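Alginate biosynthesis protein AlgX (Pseudomonas aeruginosa, PDB 4KNC) takes part in the O-acetylation of the exopolysaccharide alginate and protects the polymer from degradation as it crosses the periplasm. Local coordinates at residues A[279-284]-A[311-316]; A[77-82]-A[284-289]. All coordinates share one frame; numbering follows the deposited sequence.

How the contacts relate
Contact 1 joins the ends of two helices, 275-282 and 307-316, while contact 2 sets the short helix 284-288 against the turn that leads from helix 61-76 into strand 80-85. Their centres lie about 10 Å apart, and they share Glu284, since helix 284-288 follows helix 275-282 after the single residue Ser283. The two meet physically: His287 NE2 of contact 2 lies 2.6 Å from Leu316 O of contact 1, a probable hydrogen bond, and Phe286 CD2 comes within 3.7 Å of Met281 CA. Both lie away from Asp148, His150 and Ser243, the inferred catalytic residues; contact 1 also touches strand 396-400 of the carbohydrate-binding module.

Contact 1. Residues A[279-284]-A[311-316]; sequences AYMTSE and RQAMPL
Two helix ends of the SGNH hydrolase-like domain pack here, that of helix 275-282 against that of helix 307-316, with Met281 and Leu316 between them. Their CA atoms are 5.8 Å apart, and both CB atoms point toward the partner helix and lie 4.1 Å from each other. Met281 then runs on toward the preceding turn of the partner helix: its chain is bent at the last torsion (chi3 -62°), which carries the methyl CE to Ala313, 3.8 Å from the CB and 3.3 Å from the backbone O of that residue. A long, flexible thioether suits this reach, and the small alanine lets the methyl come close to the helix backbone. Leu316 offers its two branch methyls to Thr282, and its forked end suits the place by setting both of them against one hydroxyl. The threonine OG1 lies 3.6 Å from Leu316 CD2, and the side chains cross obliquely. OG1 stands beside its own backbone N (chi1 -54°), where it hydrogen-bonds to Leu278 O in the preceding turn, so a polar group can face leucine methyls with its bonding need met. Ser283, the N-cap of helix 284-288 through a weak bond between OG and Phe286 N, follows at once. Leu278 adds to the apolar layer by touching Ala313 and Leu316. Helix 61-76 closes in through Leu74 on Met281 and Leu70 on Ala313, while strand 396-400 of the carbohydrate-binding module brings Val398 against Leu316 and Arg396 against Thr282.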
loop_
_atom_site.group_PDB
_atom_site.type_symbol
_atom_site.label_atom_id
_atom_site.label_comp_id
_atom_site.label_asym_id
_atom_site.label_seq_id
_atom_site.Cartn_x
_atom_site.Cartn_y
_atom_site.Cartn_z
ATOM N N ALA A 279 -0.440 2.158 -8.734
ATOM C CA ALA A 279 0.480 2.645 -9.760
ATOM C C ALA A 279 1.132 1.485 -10.499
ATOM O O ALA A 279 1.202 1.486 -11.734
ATOM C CB ALA A 279 1.541 3.559 -9.147
ATOM N N TYR A 280 1.598 0.491 -9.744
ATOM C CA TYR A 280 2.200 -0.705 -10.351
ATOM C C TYR A 280 1.254 -1.425 -11.321
ATOM O O TYR A 280 1.628 -1.739 -12.456
ATOM C CB TYR A 280 2.699 -1.687 -9.277
ATOM C CG TYR A 280 3.382 -2.905 -9.853
ATOM C CD1 TYR A 280 4.376 -2.779 -10.816
ATOM C CD2 TYR A 280 3.045 -4.181 -9.428
ATOM C CE1 TYR A 280 5.004 -3.899 -11.354
ATOM C CE2 TYR A 280 3.668 -5.297 -9.951
ATOM C CZ TYR A 280 4.642 -5.151 -10.914
ATOM O OH TYR A 280 5.259 -6.274 -11.434
ATOM N N MET A 281 0.023 -1.676 -10.890
ATOM C CA MET A 281 -0.929 -2.352 -11.769
ATOM C C MET A 281 -1.489 -1.446 -12.874
ATOM O O MET A 281 -2.211 -1.916 -13.750
ATOM C CB MET A 281 -2.072 -2.981 -10.974
ATOM C CG MET A 281 -1.632 -3.945 -9.897
ATOM S SD MET A 281 -2.906 -5.160 -9.532
ATOM C CE MET A 281 -4.256 -4.149 -8.942
ATOM N N THR A 282 -1.178 -0.152 -12.835
ATOM C CA THR A 282 -1.507 0.706 -13.978
ATOM C C THR A 282 -0.378 0.663 -15.015
ATOM O O THR A 282 -0.570 1.022 -16.175
ATOM C CB THR A 282 -1.783 2.176 -13.561
ATOM O OG1 THR A 282 -2.786 2.205 -12.540
ATOM C CG2 THR A 282 -2.285 2.991 -14.746
ATOM N N SER A 283 0.799 0.207 -14.598
ATOM C CA SER A 283 1.955 0.215 -15.486
ATOM C C SER A 283 1.837 -0.815 -16.609
ATOM O O SER A 283 1.254 -1.891 -16.435
ATOM C CB SER A 283 3.257 0.004 -14.693
ATOM O OG SER A 283 3.462 -1.368 -14.372
ATOM N N GLU A 284 2.400 -0.472 -17.765
ATOM C CA GLU A 284 2.435 -1.368 -18.916
ATOM C C GLU A 284 3.240 -2.632 -18.651
ATOM O O GLU A 284 2.790 -3.722 -18.990
ATOM C CB GLU A 284 3.003 -0.653 -20.150
ATOM N N ARG A 311 -12.509 -0.796 -6.437
ATOM C CA ARG A 311 -13.053 -0.374 -7.732
ATOM C C ARG A 311 -11.977 -0.025 -8.773
ATOM O O ARG A 311 -12.212 -0.110 -9.977
ATOM C CB ARG A 311 -14.007 0.810 -7.561
ATOM C CG ARG A 311 -15.234 0.467 -6.751
ATOM C CD ARG A 311 -16.185 1.636 -6.696
ATOM N NE ARG A 311 -16.755 1.951 -8.000
ATOM C CZ ARG A 311 -17.506 3.023 -8.221
ATOM N NH1 ARG A 311 -17.755 3.859 -7.223
ATOM N NH2 ARG A 311 -18.006 3.265 -9.428
ATOM N N GLN A 312 -10.807 0.388 -8.308
ATOM C CA GLN A 312 -9.668 0.579 -9.195
ATOM C C GLN A 312 -8.867 -0.726 -9.354
ATOM O O GLN A 312 -8.580 -1.164 -10.471
ATOM C CB GLN A 312 -8.769 1.692 -8.657
ATOM C CG GLN A 312 -9.424 3.056 -8.625
ATOM C CD GLN A 312 -8.595 4.067 -7.885
ATOM O OE1 GLN A 312 -7.617 4.609 -8.420
ATOM N NE2 GLN A 312 -8.963 4.323 -6.630
ATOM N N ALA A 313 -8.515 -1.351 -8.234
ATOM C CA ALA A 313 -7.624 -2.510 -8.281
ATOM C C ALA A 313 -8.170 -3.660 -9.120
ATOM O O ALA A 313 -7.434 -4.227 -9.926
ATOM C CB ALA A 313 -7.258 -2.980 -6.879
ATOM N N MET A 314 -9.455 -3.979 -8.953
ATOM C CA MET A 314 -10.060 -5.091 -9.690
ATOM C C MET A 314 -9.904 -4.981 -11.218
ATOM O O MET A 314 -9.303 -5.858 -11.830
ATOM C CB MET A 314 -11.526 -5.332 -9.272
ATOM C CG MET A 314 -11.680 -5.854 -7.858
ATOM S SD MET A 314 -10.999 -7.516 -7.673
ATOM C CE MET A 314 -12.386 -8.480 -8.291
ATOM N N PRO A 315 -10.420 -3.903 -11.837
ATOM C CA PRO A 315 -10.247 -3.817 -13.293
ATOM C C PRO A 315 -8.809 -3.549 -13.723
ATOM O O PRO A 315 -8.476 -3.777 -14.884
ATOM C CB PRO A 315 -11.121 -2.620 -13.675
ATOM C CG PRO A 315 -11.125 -1.771 -12.428
ATOM C CD PRO A 315 -11.199 -2.762 -11.319
ATOM N N LEU A 316 -7.976 -3.053 -12.818
ATOM C CA LEU A 316 -6.576 -2.810 -13.154
ATOM C C LEU A 316 -5.801 -4.106 -13.431
ATOM O O LEU A 316 -4.808 -4.100 -14.169
ATOM C CB LEU A 316 -5.883 -1.991 -12.062
ATOM C CG LEU A 316 -6.092 -0.485 -12.199
ATOM C CD1 LEU A 316 -5.460 0.233 -11.016
ATOM C CD2 LEU A 316 -5.491 -0.017 -13.508
#

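Contact 2. Residues A[77-82]-A[284-289]; sequences KGIELV and EEFHKN
Lys77 reaches across to Phe286 and His287 with the end of its chain, and Phe286 in turn meets Ile79. The lysine is extended from its first torsion (CG anti to the backbone N, chi1 -164°) and bends only at the last, bringing CE to 4.2 Å from Phe286 CE2. NZ ends at the edge of the imidazole, near its plane, 3.8 Å from His287 CD2, a contact without a hydrogen bond. A long lysine suits this partly exposed place, its last methylene, CE, meeting both rings. Ile79 CD1 and Lys77 CE approach the Phe286 ring obliquely, CZ being 3.7 Å from CD1; the delta methyl of isoleucine gives the reach, and the broad phenyl ring meets both partners. Between Lys77 and Ile79 stands Gly78, whose positive phi completes a Schellman motif at the end of helix 61-76; the chain turns there into strand 80-85, an outer strand of the parallel sheet in the SGNH hydrolase-like domain. Glycine fits because a CB would press on the carbonyl O of Lys77. Histidine suits position 287 by offering a ring face to the edge of Phe286, whose CD2 sits 3.4 Å above the imidazole plane, over its centre, and a nitrogen, NE2, probably bonded to Leu316 O. Tyr280 meets Phe286 edge-to-face.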
loop_
_atom_site.group_PDB
_atom_site.type_symbol
_atom_site.label_atom_id
_atom_site.label_comp_id
_atom_site.label_asym_id
_atom_site.label_seq_id
_atom_site.Cartn_x
_atom_site.Cartn_y
_atom_site.Cartn_z
ATOM N N LYS A 77 -4.754 -14.413 -13.131
ATOM C CA LYS A 77 -3.765 -13.872 -14.055
ATOM C C LYS A 77 -2.400 -14.555 -13.865
ATOM O O LYS A 77 -1.420 -14.195 -14.518
ATOM C CB LYS A 77 -3.660 -12.352 -13.874
ATOM C CG LYS A 77 -2.959 -11.606 -15.007
ATOM C CD LYS A 77 -2.844 -10.113 -14.700
ATOM C CE LYS A 77 -1.872 -9.405 -15.645
ATOM N NZ LYS A 77 -2.237 -9.575 -17.084
ATOM N N GLY A 78 -2.349 -15.550 -12.978
ATOM C CA GLY A 78 -1.111 -16.249 -12.666
ATOM C C GLY A 78 -0.226 -15.556 -11.626
ATOM O O GLY A 78 0.996 -15.732 -11.625
ATOM N N ILE A 79 -0.844 -14.781 -10.735
ATOM C CA ILE A 79 -0.107 -14.051 -9.700
ATOM C C ILE A 79 -0.496 -14.494 -8.286
ATOM O O ILE A 79 -1.669 -14.443 -7.907
ATOM C CB ILE A 79 -0.328 -12.531 -9.832
ATOM C CG1 ILE A 79 -0.110 -12.089 -11.280
ATOM C CG2 ILE A 79 0.605 -11.760 -8.903
ATOM C CD1 ILE A 79 -0.604 -10.687 -11.554
ATOM N N GLU A 80 0.496 -14.938 -7.513
ATOM C CA GLU A 80 0.279 -15.301 -6.116
ATOM C C GLU A 80 0.493 -14.052 -5.270
ATOM O O GLU A 80 1.419 -13.282 -5.530
ATOM C CB GLU A 80 1.276 -16.379 -5.679
ATOM C CG GLU A 80 1.170 -17.697 -6.420
ATOM C CD GLU A 80 0.055 -18.576 -5.886
ATOM O OE1 GLU A 80 -0.378 -18.376 -4.729
ATOM O OE2 GLU A 80 -0.397 -19.463 -6.624
ATOM N N LEU A 81 -0.336 -13.862 -4.250
ATOM C CA LEU A 81 -0.227 -12.680 -3.403
ATOM C C LEU A 81 0.361 -12.990 -2.017
ATOM O O LEU A 81 -0.095 -13.899 -1.324
ATOM C CB LEU A 81 -1.595 -11.991 -3.264
ATOM C CG LEU A 81 -1.624 -10.676 -2.468
ATOM C CD1 LEU A 81 -0.764 -9.623 -3.142
ATOM C CD2 LEU A 81 -3.049 -10.176 -2.313
ATOM N N VAL A 82 1.383 -12.229 -1.633
ATOM C CA VAL A 82 1.942 -12.290 -0.293
ATOM C C VAL A 82 1.692 -10.949 0.395
ATOM O O VAL A 82 2.038 -9.901 -0.156
ATOM C CB VAL A 82 3.465 -12.552 -0.345
ATOM C CG1 VAL A 82 4.091 -12.420 1.039
ATOM C CG2 VAL A 82 3.753 -13.927 -0.938
ATOM N N GLU A 284 2.400 -0.472 -17.765
ATOM C CA GLU A 284 2.435 -1.368 -18.916
ATOM C C GLU A 284 3.240 -2.632 -18.651
ATOM O O GLU A 284 2.790 -3.722 -18.990
ATOM C CB GLU A 284 3.003 -0.653 -20.150
ATOM N N GLU A 285 4.424 -2.487 -18.056
ATOM C CA GLU A 285 5.286 -3.639 -17.793
ATOM C C GLU A 285 4.557 -4.691 -16.963
ATOM O O GLU A 285 4.749 -5.896 -17.175
ATOM C CB GLU A 285 6.597 -3.220 -17.114
ATOM C CG GLU A 285 7.550 -4.382 -16.779
ATOM C CD GLU A 285 8.116 -5.100 -18.010
ATOM O OE1 GLU A 285 8.201 -4.491 -19.100
ATOM O OE2 GLU A 285 8.478 -6.289 -17.884
ATOM N N PHE A 286 3.697 -4.240 -16.048
ATOM C CA PHE A 286 2.917 -5.171 -15.234
ATOM C C PHE A 286 2.090 -6.085 -16.115
ATOM O O PHE A 286 2.100 -7.299 -15.926
ATOM C CB PHE A 286 2.021 -4.448 -14.235
ATOM C CG PHE A 286 1.070 -5.358 -13.502
ATOM C CD1 PHE A 286 1.528 -6.212 -12.512
ATOM C CD2 PHE A 286 -0.291 -5.347 -13.793
ATOM C CE1 PHE A 286 0.646 -7.053 -11.832
ATOM C CE2 PHE A 286 -1.176 -6.183 -13.115
ATOM C CZ PHE A 286 -0.703 -7.036 -12.133
ATOM N N HIS A 287 1.404 -5.513 -17.102
ATOM C CA HIS A 287 0.572 -6.333 -17.985
ATOM C C HIS A 287 1.344 -7.058 -19.080
ATOM O O HIS A 287 0.906 -8.114 -19.551
ATOM C CB HIS A 287 -0.603 -5.529 -18.541
ATOM C CG HIS A 287 -1.557 -5.098 -17.479
ATOM N ND1 HIS A 287 -1.519 -3.843 -16.909
ATOM C CD2 HIS A 287 -2.527 -5.781 -16.825
ATOM C CE1 HIS A 287 -2.449 -3.759 -15.976
ATOM N NE2 HIS A 287 -3.070 -4.922 -15.899
ATOM N N LYS A 288 2.495 -6.522 -19.478
ATOM C CA LYS A 288 3.330 -7.241 -20.431
ATOM C C LYS A 288 3.945 -8.474 -19.768
ATOM O O LYS A 288 3.753 -9.597 -20.234
ATOM C CB LYS A 288 4.425 -6.362 -21.036
ATOM C CG LYS A 288 5.362 -7.175 -21.928
ATOM N N ASN A 289 4.665 -8.250 -18.671
ATOM C CA ASN A 289 5.319 -9.328 -17.932
ATOM C C ASN A 289 4.867 -9.378 -16.474
ATOM O O ASN A 289 5.576 -8.892 -15.591
ATOM C CB ASN A 289 6.836 -9.145 -17.978
ATOM C CG ASN A 289 7.360 -8.948 -19.392
ATOM O OD1 ASN A 289 7.068 -9.738 -20.292
ATOM N ND2 ASN A 289 8.134 -7.885 -19.595
#